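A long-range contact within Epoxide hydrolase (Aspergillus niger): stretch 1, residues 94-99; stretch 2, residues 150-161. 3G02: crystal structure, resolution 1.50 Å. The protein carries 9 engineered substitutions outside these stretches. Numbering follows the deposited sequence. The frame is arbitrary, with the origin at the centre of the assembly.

Stretch 1 (94-99) GLTIHF
Stretch 2 150-161: LPGYTFSSGPPL

What backbone arrangement brings the two stretches together? Residues 95-99 form an extended strand, while stretch 2 has no regular helix or strand and folds through a type II turn from Leu150 to Tyr153 and a type II' turn from Tyr153 to Ser156. These turns close with Tyr153 N to Leu150 O at 3.0 Å and Ser156 N to Tyr153 O at 3.0 Å; Gly152 N also donates to Ser157 O at 3.1 Å. The register sets Thr96 opposite Ser157, CA to CA 5.1 Å, and Ile97 opposite Ser156, CA to CA 4.6 Å, so the chains run antiparallel here.

How does the strand begin its contact? Gly94, at phi/psi 81/0, makes no direct contact with stretch 2, but a water donates weakly from 3.3 Å to Gly94 O and lies 2.7 Å from Ser157 OG. Leu95 (-98/139, chi1 m, chi2 t) starts sideways but sends its end to stretch 2. Leu95 CD1 meets Pro151 CB at 4.3 Å and Leu95 CD2 meets Pro160 CD at 4.2 Å, burying apolar surface. Leu95 CD2 also lies 3.8 Å from Gly158 CA; an ideal CB on Gly158 (82/-174) would be 2.9 Å from Leu95 CD2, a clash. The peptide bond between Gly158 and Pro159 is cis.

Which bonds fix the register at Thr96? Thr96 (-79/115, chi1 m) uses both backbone polar groups on Ser157 (-84/-171, chi1 p). Thr96 N donates to Ser157 OG at 2.8 Å, and Ser157 N donates to Thr96 O at 2.8 Å, so the serine answers the strand with one side-chain and one main-chain atom. The same carbonyl receives a CA-H...O contact, with Ser156 CA 3.1 Å from Thr96 O.

What does Ile97 add if its CB points away? Ile97 (-107/112, chi1 and chi2 both m) turns its end back, bringing Ile97 CD1 to 4.2 Å from Pro151 CG. Thus Leu95 and Ile97 both make apolar contacts with the same proline ring.

How does the contact finish at His98? His98 N donates to Ser156 OG at 2.9 Å, with Ser156 at -84/140 and chi1 m. The CA-to-CB bond of His98 (-82/146, chi1 t, chi2 -90°) points toward stretch 2, where the side chain meets Phe155 (-88/0, chi1 m, chi2 -71°). Phe155 CB sits over one face, 4.0 Å from the His98 ring centroid, a CH-pi contact. The Phe155 ring turns its edge toward the His98 face, with planes at 60° and ring centroids 5.4 Å apart. Phe99 (-153/147, chi1 p) points away.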

# COMPACT_ATOMS: atom_id res chain seq x y z
N GLY A 94 -25.14 -6.09 -18.34
CA GLY A 94 -24.01 -6.07 -19.26
C GLY A 94 -22.74 -6.68 -18.70
O GLY A 94 -21.71 -6.72 -19.38
N LEU A 95 -22.79 -7.16 -17.45
CA LEU A 95 -21.65 -7.83 -16.84
C LEU A 95 -21.82 -9.33 -16.94
O LEU A 95 -22.92 -9.85 -16.75
CB LEU A 95 -21.51 -7.43 -15.37
CG LEU A 95 -21.40 -5.95 -15.00
CD1 LEU A 95 -21.31 -5.77 -13.49
CD2 LEU A 95 -20.21 -5.29 -15.68
N THR A 96 -20.73 -10.03 -17.25
CA THR A 96 -20.72 -11.48 -17.19
C THR A 96 -20.56 -11.88 -15.73
O THR A 96 -19.54 -11.58 -15.11
CB THR A 96 -19.57 -12.07 -18.03
OG1 THR A 96 -19.76 -11.70 -19.41
CG2 THR A 96 -19.53 -13.59 -17.93
N ILE A 97 -21.58 -12.53 -15.18
CA ILE A 97 -21.52 -12.99 -13.79
C ILE A 97 -21.35 -14.50 -13.76
O ILE A 97 -22.24 -15.25 -14.15
CB ILE A 97 -22.75 -12.55 -12.97
CG1 ILE A 97 -22.87 -11.02 -12.96
CG2 ILE A 97 -22.70 -13.11 -11.54
CD1 ILE A 97 -21.62 -10.27 -12.48
N HIS A 98 -20.17 -14.92 -13.30
CA HIS A 98 -19.84 -16.31 -13.10
C HIS A 98 -20.39 -16.79 -11.75
O HIS A 98 -20.44 -16.03 -10.79
CB HIS A 98 -18.31 -16.47 -13.16
CG HIS A 98 -17.81 -17.76 -12.60
ND1 HIS A 98 -17.46 -17.91 -11.28
CD2 HIS A 98 -17.59 -18.96 -13.19
CE1 HIS A 98 -17.05 -19.15 -11.07
NE2 HIS A 98 -17.12 -19.81 -12.21
N PHE A 99 -20.80 -18.05 -11.70
CA PHE A 99 -21.17 -18.66 -10.42
C PHE A 99 -20.99 -20.17 -10.45
O PHE A 99 -21.14 -20.80 -11.49
CB PHE A 99 -22.60 -18.29 -9.98
CG PHE A 99 -23.69 -18.69 -10.96
CD1 PHE A 99 -24.03 -17.86 -12.01
CD2 PHE A 99 -24.40 -19.88 -10.78
CE1 PHE A 99 -25.05 -18.21 -12.90
CE2 PHE A 99 -25.41 -20.24 -11.67
CZ PHE A 99 -25.74 -19.41 -12.72
N LEU A 150 -18.33 -12.25 -7.37
CA LEU A 150 -18.77 -10.86 -7.33
C LEU A 150 -18.17 -10.10 -8.51
O LEU A 150 -17.10 -10.47 -9.01
CB LEU A 150 -18.37 -10.20 -6.00
CG LEU A 150 -19.04 -10.71 -4.72
CD1 LEU A 150 -18.44 -10.02 -3.50
CD2 LEU A 150 -20.56 -10.49 -4.74
N PRO A 151 -18.87 -9.05 -8.98
CA PRO A 151 -18.31 -8.19 -10.02
C PRO A 151 -16.83 -7.86 -9.76
O PRO A 151 -16.47 -7.48 -8.63
CB PRO A 151 -19.17 -6.94 -9.93
CG PRO A 151 -20.53 -7.49 -9.54
CD PRO A 151 -20.22 -8.63 -8.58
N GLY A 152 -16.01 -8.04 -10.78
CA GLY A 152 -14.58 -7.74 -10.69
C GLY A 152 -13.68 -8.88 -10.23
O GLY A 152 -12.46 -8.73 -10.23
N TYR A 153 -14.26 -10.03 -9.87
CA TYR A 153 -13.46 -11.16 -9.40
C TYR A 153 -13.48 -12.35 -10.36
O TYR A 153 -14.55 -12.75 -10.84
CB TYR A 153 -13.97 -11.69 -8.07
CG TYR A 153 -13.83 -10.80 -6.86
CD1 TYR A 153 -14.79 -9.82 -6.57
CD2 TYR A 153 -12.78 -10.98 -5.95
CE1 TYR A 153 -14.69 -9.03 -5.42
CE2 TYR A 153 -12.68 -10.19 -4.80
CZ TYR A 153 -13.63 -9.22 -4.55
OH TYR A 153 -13.54 -8.45 -3.41
N THR A 154 -12.30 -12.92 -10.56
CA THR A 154 -12.10 -14.14 -11.35
C THR A 154 -12.86 -14.14 -12.67
O THR A 154 -12.61 -13.28 -13.52
CB THR A 154 -12.26 -15.46 -10.50
OG1 THR A 154 -13.64 -15.71 -10.21
CG2 THR A 154 -11.49 -15.35 -9.18
N PHE A 155 -13.81 -15.05 -12.83
CA PHE A 155 -14.48 -15.23 -14.12
C PHE A 155 -15.70 -14.33 -14.33
O PHE A 155 -16.33 -14.38 -15.39
CB PHE A 155 -14.77 -16.72 -14.36
CG PHE A 155 -13.56 -17.57 -14.17
CD1 PHE A 155 -12.52 -17.52 -15.09
CD2 PHE A 155 -13.42 -18.37 -13.03
CE1 PHE A 155 -11.38 -18.28 -14.91
CE2 PHE A 155 -12.26 -19.13 -12.84
CZ PHE A 155 -11.25 -19.09 -13.78
N SER A 156 -16.00 -13.50 -13.34
CA SER A 156 -16.95 -12.41 -13.53
C SER A 156 -16.23 -11.20 -14.13
O SER A 156 -15.10 -10.90 -13.77
CB SER A 156 -17.63 -12.02 -12.22
OG SER A 156 -18.65 -12.95 -11.89
N SER A 157 -16.90 -10.53 -15.07
CA SER A 157 -16.33 -9.34 -15.68
C SER A 157 -16.62 -8.12 -14.81
O SER A 157 -17.10 -8.25 -13.68
CB SER A 157 -16.89 -9.15 -17.10
OG SER A 157 -18.25 -8.74 -17.08
N GLY A 158 -16.33 -6.94 -15.34
CA GLY A 158 -16.63 -5.72 -14.62
C GLY A 158 -15.58 -5.36 -13.57
O GLY A 158 -14.53 -6.00 -13.49
N PRO A 159 -15.86 -4.30 -12.80
CA PRO A 159 -17.05 -3.47 -12.93
C PRO A 159 -16.93 -2.57 -14.18
O PRO A 159 -15.91 -2.59 -14.86
CB PRO A 159 -17.04 -2.65 -11.64
CG PRO A 159 -15.62 -2.55 -11.28
CD PRO A 159 -14.97 -3.82 -11.72
N PRO A 160 -17.99 -1.80 -14.50
CA PRO A 160 -17.97 -0.98 -15.71
C PRO A 160 -16.77 -0.03 -15.81
O PRO A 160 -16.21 0.38 -14.80
CB PRO A 160 -19.26 -0.17 -15.61
CG PRO A 160 -20.16 -1.00 -14.78
CD PRO A 160 -19.27 -1.66 -13.78
N LEU A 161 -16.42 0.33 -17.04
CA LEU A 161 -15.35 1.29 -17.29
C LEU A 161 -15.83 2.73 -17.26
O LEU A 161 -15.04 3.65 -17.03
CB LEU A 161 -14.69 1.01 -18.65
CG LEU A 161 -14.06 -0.36 -18.88
CD1 LEU A 161 -13.52 -0.44 -20.30
CD2 LEU A 161 -12.95 -0.64 -17.87
O HOH W 1 -18.47 -6.57 -18.67